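Local coordinates for protein phosphatidylinositol-specific phospholipase C1 (Streptomyces antibioticus, PDB 3H4X) that belongs to the phosphatidylinositol-specific phospholipase C family and folds as a TIM-type beta/alpha barrel, at residues Leu283-Ala288 with Arg310-Ala315; Leu306-Gln311 with Ala322-Leu327; Thr26-Ser31 with Pro123-Ile128. One frame throughout, in Å; residues are numbered along the deposited sequence.

In the fold
From the N terminus, interaction 3 comes first: the turn before strand 31-36 meets the start of strand 124-130, closing a loop of about ninety residues. Interactions 1 and 2 follow in series with it and cross each other, since helix 302-314 contributes to both and residues 306-311 lie within the span that interaction 1 closes. Interaction 1 lays the end of that helix on strand 282-286; interaction 2 ties its middle to the loop after strand 319-322. The two touch through R308 and A288. Interactions 1 and 3 reach the same curled sheet, T286 packing beside K127. Strand 319-322 pairs with strand 31-36, joining the last part of the barrel to the first.

Interaction 1: residues Leu283-Ala288 with Arg310-Ala315; sequences LIMTDA and RQLAAA
M285 of strand 282-286 and L312 of helix 302-314 mark the closest backbone approach, their CA atoms 7.9 Å apart, and no hydrogen bond joins the segments. L312 divides its two methyl groups between two partners. L312 CD2 meets M285 SD at 4.0 Å, the two side chains crossing at a slant, while L312 CD1 lies 3.6 Å from A288 CB, just past the strand end. A branched leucine suits this place because it can reach both the strand and the turn beyond it; alanine at 288 is small enough to let that methyl come close. M285 has CG beside its backbone N (chi1 -61°) and runs extended from there, which carries the unbranched chain to the residue just past the helix end, where M285 CE lies 3.6 Å from A315 O. A315 O also accepts a hydrogen bond from T273 OG1, so the methyl sits beside an oxygen that already has a polar partner. A263 packs on both M285 and L312, and A320 of the next strand touches L312, adding to the apolar layer between sheet and helix. The arrangement is that of a beta-alpha-beta crossover, in which helix 302-314 links the parallel neighbours 282-286 and 319-322 on the outside of a beta/alpha barrel.

Interaction 2: residues Leu306-Gln311 with Ala322-Leu327; sequences LARVRQ and ADWYPL. With EOH (ethanol), chain R.
W324 belongs to the loop that follows strand 319-322 of the beta/alpha barrel, and its indole edge meets R308 and V309 on helix 302-314. It is the centre of an inverse gamma turn and starts a type I beta turn ending at L327, the N-cap of the next short helix. Its benzene rim makes the contact: W324 CZ3 lies 4.0 Å from V309 CG2, and W324 CH2 lies 4.2 Å from R308 CG, both partners near the ring plane. A322 CB sits 3.6 Å above one face of the W324 ring, over its centre. Tryptophan fits here since it spans from loop to helix and still has a polar edge, where NE1 is hydrogen-bonded to D296 O. R308 offers only its aliphatic part to the ring. Beyond CG the chain bends twice the same way (chi2 51°, chi3 49°) and carries the guanidinium elsewhere: NH1 bonds to A288 O and NH2 to P293 O. These bonds fasten the helix to the loop after strand 282-286, while NE makes a weak bond to Q311 OE1, bent to 121°. At the far end of the loop P326 CD lies 3.3 Å above the plane of the Y325 ring, offset toward its rim, and an ethanol molecule donates its hydroxyl proton to Y325 O at 2.8 Å.

Interaction 3: residues Thr26-Ser31 with Pro123-Ile128; sequences TTYGTS and PILLKI. With EOH (ethanol), chain T.
Y28 reaches from its turn to the beginning of strand 124-130, where it touches P123 and L125. Ring atom Y28 CE1 approaches P123 CB to 4.0 Å, and the hydroxyl oxygen Y28 OH lies 3.5 Å from L125 CB, the tyrosine and leucine side chains crossing at about a right angle. Tyrosine combines an apolar ring for the proline with a polar tip: Y28 OH donates to a water at 2.7 Å, which in turn donates to P123 O at 2.7 Å. A buried hydroxyl is thereby tied to a carbonyl it does not bond directly. One shell out, L185 packs on both Y28 and P123, and R182 on Y28. The ring is carried by a type I beta turn from T27 to T30, braced by threonine hydroxyls. T27 OG1 accepts from G29 N at 3.0 Å in an ST turn, and T30 OG1 accepts from T27 N at 2.9 Å in a nearly straight bond (171°). G29 O is bound by R337 NH1. Further along the strand, the extended K127 places NZ in a salt bridge with D260, and K127 NZ donates a hydrogen bond to the ethanol O at 2.8 Å. The contact sets the segment leading into strand 31-36 against the N-terminal end of a parallel strand, consistent with the closed base of a TIM-type barrel.

Interaction 1: residues Leu283-Ala288 with Arg310-Ala315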
loop_
_atom_site.group_PDB
_atom_site.type_symbol
_atom_site.label_atom_id
_atom_site.label_comp_id
_atom_site.label_asym_id
_atom_site.label_seq_id
_atom_site.Cartn_x
_atom_site.Cartn_y
_atom_site.Cartn_z
ATOM N N LEU A 283 3.952 -9.131 -3.078
ATOM C CA LEU A 283 3.294 -9.931 -2.055
ATOM C C LEU A 283 3.491 -9.275 -0.691
ATOM O O LEU A 283 4.596 -9.259 -0.150
ATOM C CB LEU A 283 3.860 -11.354 -2.056
ATOM C CG LEU A 283 3.218 -12.370 -1.109
ATOM C CD1 LEU A 283 1.720 -12.475 -1.342
ATOM C CD2 LEU A 283 3.877 -13.728 -1.255
ATOM N N ILE A 284 2.420 -8.707 -0.148
ATOM C CA ILE A 284 2.460 -8.079 1.170
ATOM C C ILE A 284 1.991 -9.088 2.209
ATOM O O ILE A 284 0.872 -9.603 2.113
ATOM C CB ILE A 284 1.550 -6.822 1.252
ATOM C CG1 ILE A 284 2.077 -5.673 0.388
ATOM C CG2 ILE A 284 1.444 -6.336 2.690
ATOM C CD1 ILE A 284 2.021 -5.912 -1.094
ATOM N N MET A 285 2.844 -9.363 3.194
ATOM C CA MET A 285 2.513 -10.287 4.271
ATOM C C MET A 285 2.301 -9.517 5.567
ATOM O O MET A 285 3.229 -8.903 6.102
ATOM C CB MET A 285 3.602 -11.338 4.451
ATOM C CG MET A 285 3.827 -12.213 3.236
ATOM S SD MET A 285 4.674 -13.724 3.714
ATOM C CE MET A 285 4.830 -14.555 2.133
ATOM N N THR A 286 1.070 -9.555 6.060
ATOM C CA THR A 286 0.671 -8.765 7.215
ATOM C C THR A 286 0.798 -9.546 8.525
ATOM O O THR A 286 0.868 -10.777 8.534
ATOM C CB THR A 286 -0.769 -8.231 7.052
ATOM O OG1 THR A 286 -1.663 -9.325 6.824
ATOM C CG2 THR A 286 -0.860 -7.268 5.869
ATOM N N ASP A 287 0.819 -8.816 9.632
ATOM C CA ASP A 287 0.982 -9.420 10.951
ATOM C C ASP A 287 2.151 -10.398 10.965
ATOM O O ASP A 287 2.020 -11.546 11.395
ATOM C CB ASP A 287 -0.316 -10.090 11.399
ATOM C CG ASP A 287 -1.402 -9.082 11.715
ATOM O OD1 ASP A 287 -1.105 -8.098 12.422
ATOM O OD2 ASP A 287 -2.543 -9.258 11.251
ATOM N N ALA A 288 3.298 -9.922 10.497
ATOM C CA ALA A 288 4.503 -10.738 10.408
ATOM C C ALA A 288 4.890 -11.364 11.746
ATOM O O ALA A 288 5.502 -12.430 11.790
ATOM C CB ALA A 288 5.657 -9.913 9.861
ATOM N N ARG A 310 13.824 -12.049 7.449
ATOM C CA ARG A 310 14.572 -12.983 6.617
ATOM C C ARG A 310 13.747 -14.223 6.271
ATOM O O ARG A 310 13.797 -14.718 5.147
ATOM C CB ARG A 310 15.869 -13.390 7.312
ATOM C CG ARG A 310 16.855 -12.255 7.478
ATOM C CD ARG A 310 17.493 -11.893 6.153
ATOM N NE ARG A 310 18.623 -10.985 6.329
ATOM C CZ ARG A 310 19.540 -10.745 5.397
ATOM N NH1 ARG A 310 19.464 -11.348 4.218
ATOM N NH2 ARG A 310 20.534 -9.903 5.644
ATOM N N GLN A 311 12.996 -14.724 7.245
ATOM C CA GLN A 311 12.146 -15.884 7.004
ATOM C C GLN A 311 11.112 -15.567 5.927
ATOM O O GLN A 311 10.891 -16.352 5.006
ATOM C CB GLN A 311 11.437 -16.329 8.285
ATOM C CG GLN A 311 10.532 -17.539 8.068
ATOM C CD GLN A 311 9.689 -17.885 9.273
ATOM O OE1 GLN A 311 9.581 -17.110 10.220
ATOM N NE2 GLN A 311 9.088 -19.069 9.249
ATOM N N LEU A 312 10.477 -14.406 6.041
ATOM C CA LEU A 312 9.456 -14.034 5.073
ATOM C C LEU A 312 10.042 -13.741 3.695
ATOM O O LEU A 312 9.418 -14.042 2.680
ATOM C CB LEU A 312 8.612 -12.870 5.593
ATOM C CG LEU A 312 7.872 -13.227 6.887
ATOM C CD1 LEU A 312 6.921 -12.120 7.314
ATOM C CD2 LEU A 312 7.138 -14.556 6.751
ATOM N N ALA A 313 11.246 -13.177 3.660
ATOM C CA ALA A 313 11.944 -12.974 2.395
ATOM C C ALA A 313 12.168 -14.308 1.682
ATOM O O ALA A 313 11.932 -14.431 0.484
ATOM C CB ALA A 313 13.266 -12.260 2.620
ATOM N N ALA A 314 12.625 -15.310 2.426
ATOM C CA ALA A 314 12.868 -16.630 1.848
ATOM C C ALA A 314 11.561 -17.252 1.356
ATOM O O ALA A 314 11.553 -18.035 0.406
ATOM C CB ALA A 314 13.556 -17.535 2.855
ATOM N N ALA A 315 10.459 -16.882 2.004
ATOM C CA ALA A 315 9.130 -17.336 1.598
ATOM C C ALA A 315 8.486 -16.412 0.555
ATOM O O ALA A 315 7.281 -16.482 0.318
ATOM C CB ALA A 315 8.229 -17.480 2.815
#

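Interaction 2: residues Leu306-Gln311 with Ala322-Leu327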
loop_
_atom_site.group_PDB
_atom_site.type_symbol
_atom_site.label_atom_id
_atom_site.label_comp_id
_atom_site.label_asym_id
_atom_site.label_seq_id
_atom_site.Cartn_x
_atom_site.Cartn_y
_atom_site.Cartn_z
ATOM N N LEU A 306 14.477 -9.146 12.810
ATOM C CA LEU A 306 15.317 -9.365 11.643
ATOM C C LEU A 306 15.199 -10.799 11.142
ATOM O O LEU A 306 15.116 -11.040 9.936
ATOM C CB LEU A 306 16.777 -9.027 11.956
ATOM C CG LEU A 306 17.104 -7.536 12.056
ATOM C CD1 LEU A 306 18.536 -7.331 12.523
ATOM C CD2 LEU A 306 16.867 -6.847 10.720
ATOM N N ALA A 307 15.201 -11.753 12.068
ATOM C CA ALA A 307 15.050 -13.157 11.702
ATOM C C ALA A 307 13.715 -13.382 11.002
ATOM O O ALA A 307 13.624 -14.129 10.031
ATOM C CB ALA A 307 15.168 -14.047 12.930
ATOM N N ARG A 308 12.679 -12.725 11.504
ATOM C CA ARG A 308 11.346 -12.859 10.931
ATOM C C ARG A 308 11.295 -12.285 9.509
ATOM O O ARG A 308 10.716 -12.892 8.606
ATOM C CB ARG A 308 10.316 -12.196 11.847
ATOM C CG ARG A 308 8.867 -12.329 11.403
ATOM C CD ARG A 308 8.453 -13.765 11.096
ATOM N NE ARG A 308 8.802 -14.739 12.135
ATOM C CZ ARG A 308 8.130 -14.913 13.269
ATOM N NH1 ARG A 308 7.077 -14.157 13.557
ATOM N NH2 ARG A 308 8.521 -15.843 14.132
ATOM N N VAL A 309 11.916 -11.128 9.304
ATOM C CA VAL A 309 11.980 -10.546 7.969
ATOM C C VAL A 309 12.709 -11.481 7.001
ATOM O O VAL A 309 12.266 -11.693 5.873
ATOM C CB VAL A 309 12.653 -9.161 7.988
ATOM C CG1 VAL A 309 12.871 -8.656 6.576
ATOM C CG2 VAL A 309 11.801 -8.181 8.778
ATOM N N ARG A 310 13.824 -12.049 7.449
ATOM C CA ARG A 310 14.572 -12.983 6.617
ATOM C C ARG A 310 13.747 -14.223 6.271
ATOM O O ARG A 310 13.797 -14.718 5.147
ATOM C CB ARG A 310 15.869 -13.390 7.312
ATOM C CG ARG A 310 16.855 -12.255 7.478
ATOM C CD ARG A 310 17.493 -11.893 6.153
ATOM N NE ARG A 310 18.623 -10.985 6.329
ATOM C CZ ARG A 310 19.540 -10.745 5.397
ATOM N NH1 ARG A 310 19.464 -11.348 4.218
ATOM N NH2 ARG A 310 20.534 -9.903 5.644
ATOM N N GLN A 311 12.996 -14.724 7.245
ATOM C CA GLN A 311 12.146 -15.884 7.004
ATOM C C GLN A 311 11.112 -15.567 5.927
ATOM O O GLN A 311 10.891 -16.352 5.006
ATOM C CB GLN A 311 11.437 -16.329 8.285
ATOM C CG GLN A 311 10.532 -17.539 8.068
ATOM C CD GLN A 311 9.689 -17.885 9.273
ATOM O OE1 GLN A 311 9.581 -17.110 10.220
ATOM N NE2 GLN A 311 9.088 -19.069 9.249
ATOM N N ALA A 322 4.171 -5.101 10.346
ATOM C CA ALA A 322 3.783 -5.255 11.739
ATOM C C ALA A 322 3.728 -3.846 12.334
ATOM O O ALA A 322 3.520 -2.874 11.603
ATOM C CB ALA A 322 4.772 -6.142 12.491
ATOM N N ASP A 323 3.917 -3.729 13.647
ATOM C CA ASP A 323 3.851 -2.430 14.319
ATOM C C ASP A 323 5.192 -2.026 14.924
ATOM O O ASP A 323 5.229 -1.402 15.986
ATOM C CB ASP A 323 2.804 -2.456 15.437
ATOM C CG ASP A 323 1.389 -2.622 14.921
ATOM O OD1 ASP A 323 1.175 -2.543 13.696
ATOM O OD2 ASP A 323 0.481 -2.832 15.752
ATOM N N TRP A 324 6.285 -2.360 14.249
ATOM C CA TRP A 324 7.618 -2.223 14.840
ATOM C C TRP A 324 8.207 -0.813 14.780
ATOM O O TRP A 324 9.383 -0.637 14.459
ATOM C CB TRP A 324 8.590 -3.219 14.202
ATOM C CG TRP A 324 8.185 -4.656 14.375
ATOM C CD1 TRP A 324 7.496 -5.194 15.422
ATOM C CD2 TRP A 324 8.468 -5.738 13.482
ATOM N NE1 TRP A 324 7.324 -6.545 15.231
ATOM C CE2 TRP A 324 7.914 -6.904 14.048
ATOM C CE3 TRP A 324 9.132 -5.835 12.255
ATOM C CZ2 TRP A 324 8.000 -8.151 13.428
ATOM C CZ3 TRP A 324 9.220 -7.076 11.645
ATOM C CH2 TRP A 324 8.657 -8.216 12.231
ATOM N N TYR A 325 7.402 0.191 15.108
ATOM C CA TYR A 325 7.899 1.563 15.099
ATOM C C TYR A 325 9.085 1.811 16.055
ATOM O O TYR A 325 9.897 2.699 15.800
ATOM C CB TYR A 325 6.763 2.573 15.322
ATOM C CG TYR A 325 6.105 2.491 16.682
ATOM C CD1 TYR A 325 6.599 3.216 17.757
ATOM C CD2 TYR A 325 4.985 1.697 16.888
ATOM C CE1 TYR A 325 6.001 3.148 19.001
ATOM C CE2 TYR A 325 4.382 1.621 18.131
ATOM C CZ TYR A 325 4.895 2.350 19.181
ATOM O OH TYR A 325 4.302 2.281 20.422
ATOM N N PRO A 326 9.201 1.028 17.146
ATOM C CA PRO A 326 10.360 1.221 18.024
ATOM C C PRO A 326 11.674 0.740 17.413
ATOM O O PRO A 326 12.736 0.942 18.002
ATOM C CB PRO A 326 10.019 0.363 19.251
ATOM C CG PRO A 326 8.546 0.209 19.224
ATOM C CD PRO A 326 8.202 0.135 17.757
ATOM N N LEU A 327 11.608 0.116 16.240
ATOM C CA LEU A 327 12.795 -0.480 15.632
ATOM C C LEU A 327 13.083 0.048 14.226
ATOM O O LEU A 327 13.011 -0.701 13.254
ATOM C CB LEU A 327 12.652 -2.004 15.584
ATOM C CG LEU A 327 12.404 -2.734 16.907
ATOM C CD1 LEU A 327 12.035 -4.187 16.644
ATOM C CD2 LEU A 327 13.618 -2.637 17.818
HETATM C C1 EOH R . 9.610 5.300 18.831
HETATM C C2 EOH R . 9.915 4.174 19.812
HETATM O O EOH R . 9.889 4.929 17.499
#

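Interaction 3: residues Thr26-Ser31 with Pro123-Ile128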
loop_
_atom_site.group_PDB
_atom_site.type_symbol
_atom_site.label_atom_id
_atom_site.label_comp_id
_atom_site.label_asym_id
_atom_site.label_seq_id
_atom_site.Cartn_x
_atom_site.Cartn_y
_atom_site.Cartn_z
ATOM N N THR A 26 18.652 -4.791 -6.302
ATOM C CA THR A 26 17.494 -5.407 -6.952
ATOM C C THR A 26 16.448 -4.499 -7.619
ATOM O O THR A 26 16.659 -3.303 -7.816
ATOM C CB THR A 26 16.729 -6.169 -5.871
ATOM O OG1 THR A 26 16.443 -5.266 -4.795
ATOM C CG2 THR A 26 17.573 -7.317 -5.334
ATOM N N THR A 27 15.307 -5.102 -7.953
ATOM C CA THR A 27 14.144 -4.368 -8.442
ATOM C C THR A 27 13.053 -4.371 -7.385
ATOM O O THR A 27 13.144 -5.067 -6.373
ATOM C CB THR A 27 13.529 -5.018 -9.693
ATOM O OG1 THR A 27 12.770 -6.171 -9.299
ATOM C CG2 THR A 27 14.603 -5.407 -10.707
ATOM N N TYR A 28 11.996 -3.611 -7.642
ATOM C CA TYR A 28 10.881 -3.551 -6.710
ATOM C C TYR A 28 10.242 -4.926 -6.533
ATOM O O TYR A 28 9.574 -5.180 -5.532
ATOM C CB TYR A 28 9.838 -2.534 -7.179
ATOM C CG TYR A 28 9.109 -1.841 -6.047
ATOM C CD1 TYR A 28 9.799 -1.062 -5.128
ATOM C CD2 TYR A 28 7.730 -1.953 -5.907
ATOM C CE1 TYR A 28 9.140 -0.421 -4.094
ATOM C CE2 TYR A 28 7.059 -1.314 -4.881
ATOM C CZ TYR A 28 7.768 -0.555 -3.975
ATOM O OH TYR A 28 7.095 0.078 -2.959
ATOM N N GLY A 29 10.453 -5.812 -7.505
ATOM C CA GLY A 29 9.895 -7.160 -7.463
ATOM C C GLY A 29 10.831 -8.254 -6.976
ATOM O O GLY A 29 10.417 -9.404 -6.856
ATOM N N THR A 30 12.088 -7.911 -6.695
ATOM C CA THR A 30 13.056 -8.919 -6.243
ATOM C C THR A 30 13.657 -8.609 -4.874
ATOM O O THR A 30 14.669 -9.192 -4.479
ATOM C CB THR A 30 14.177 -9.157 -7.278
ATOM O OG1 THR A 30 14.944 -7.958 -7.452
ATOM C CG2 THR A 30 13.580 -9.578 -8.609
ATOM N N SER A 31 12.999 -7.717 -4.141
ATOM C CA SER A 31 13.433 -7.349 -2.802
ATOM C C SER A 31 12.346 -7.649 -1.775
ATOM O O SER A 31 11.167 -7.786 -2.115
ATOM C CB SER A 31 13.770 -5.861 -2.750
ATOM O OG SER A 31 12.616 -5.078 -3.008
ATOM N N PRO A 123 11.946 4.524 -2.404
ATOM C CA PRO A 123 10.550 4.404 -2.819
ATOM C C PRO A 123 9.690 3.989 -1.628
ATOM O O PRO A 123 10.102 3.147 -0.827
ATOM C CB PRO A 123 10.587 3.297 -3.874
ATOM C CG PRO A 123 11.813 2.503 -3.544
ATOM C CD PRO A 123 12.807 3.491 -3.006
ATOM N N ILE A 124 8.505 4.577 -1.515
ATOM C CA ILE A 124 7.620 4.290 -0.397
ATOM C C ILE A 124 6.258 3.876 -0.924
ATOM O O ILE A 124 5.676 4.551 -1.773
ATOM C CB ILE A 124 7.486 5.502 0.550
ATOM C CG1 ILE A 124 8.833 5.785 1.225
ATOM C CG2 ILE A 124 6.393 5.260 1.583
ATOM C CD1 ILE A 124 8.878 7.081 2.002
ATOM N N LEU A 125 5.765 2.748 -0.423
ATOM C CA LEU A 125 4.435 2.270 -0.757
ATOM C C LEU A 125 3.465 2.717 0.322
ATOM O O LEU A 125 3.652 2.407 1.504
ATOM C CB LEU A 125 4.432 0.743 -0.863
ATOM C CG LEU A 125 3.080 0.079 -1.145
ATOM C CD1 LEU A 125 2.469 0.583 -2.449
ATOM C CD2 LEU A 125 3.205 -1.441 -1.163
ATOM N N LEU A 126 2.450 3.470 -0.087
ATOM C CA LEU A 126 1.349 3.819 0.798
ATOM C C LEU A 126 0.256 2.795 0.599
ATOM O O LEU A 126 -0.373 2.737 -0.467
ATOM C CB LEU A 126 0.788 5.198 0.470
ATOM C CG LEU A 126 1.680 6.390 0.780
ATOM C CD1 LEU A 126 2.330 6.233 2.142
ATOM C CD2 LEU A 126 2.729 6.523 -0.305
ATOM N N LYS A 127 0.043 1.971 1.614
ATOM C CA LYS A 127 -1.015 0.994 1.566
ATOM C C LYS A 127 -2.259 1.631 2.137
ATOM O O LYS A 127 -2.270 2.075 3.285
ATOM C CB LYS A 127 -0.637 -0.239 2.372
ATOM C CG LYS A 127 -1.775 -1.220 2.544
ATOM C CD LYS A 127 -1.327 -2.444 3.300
ATOM C CE LYS A 127 -2.514 -3.259 3.762
ATOM N NZ LYS A 127 -2.086 -4.538 4.391
ATOM N N ILE A 128 -3.304 1.677 1.326
ATOM C CA ILE A 128 -4.538 2.317 1.718
ATOM C C ILE A 128 -5.613 1.263 1.902
ATOM O O ILE A 128 -5.972 0.559 0.950
ATOM C CB ILE A 128 -5.011 3.285 0.628
ATOM C CG1 ILE A 128 -3.881 4.238 0.218
ATOM C CG2 ILE A 128 -6.298 3.984 1.055
ATOM C CD1 ILE A 128 -3.388 5.122 1.314
HETATM C C1 EOH T . -4.571 -5.974 5.769
HETATM C C2 EOH T . -5.705 -6.604 6.575
HETATM O O EOH T . -3.818 -5.039 6.515
HETATM O O HOH W 1 8.708 0.799 -0.904
#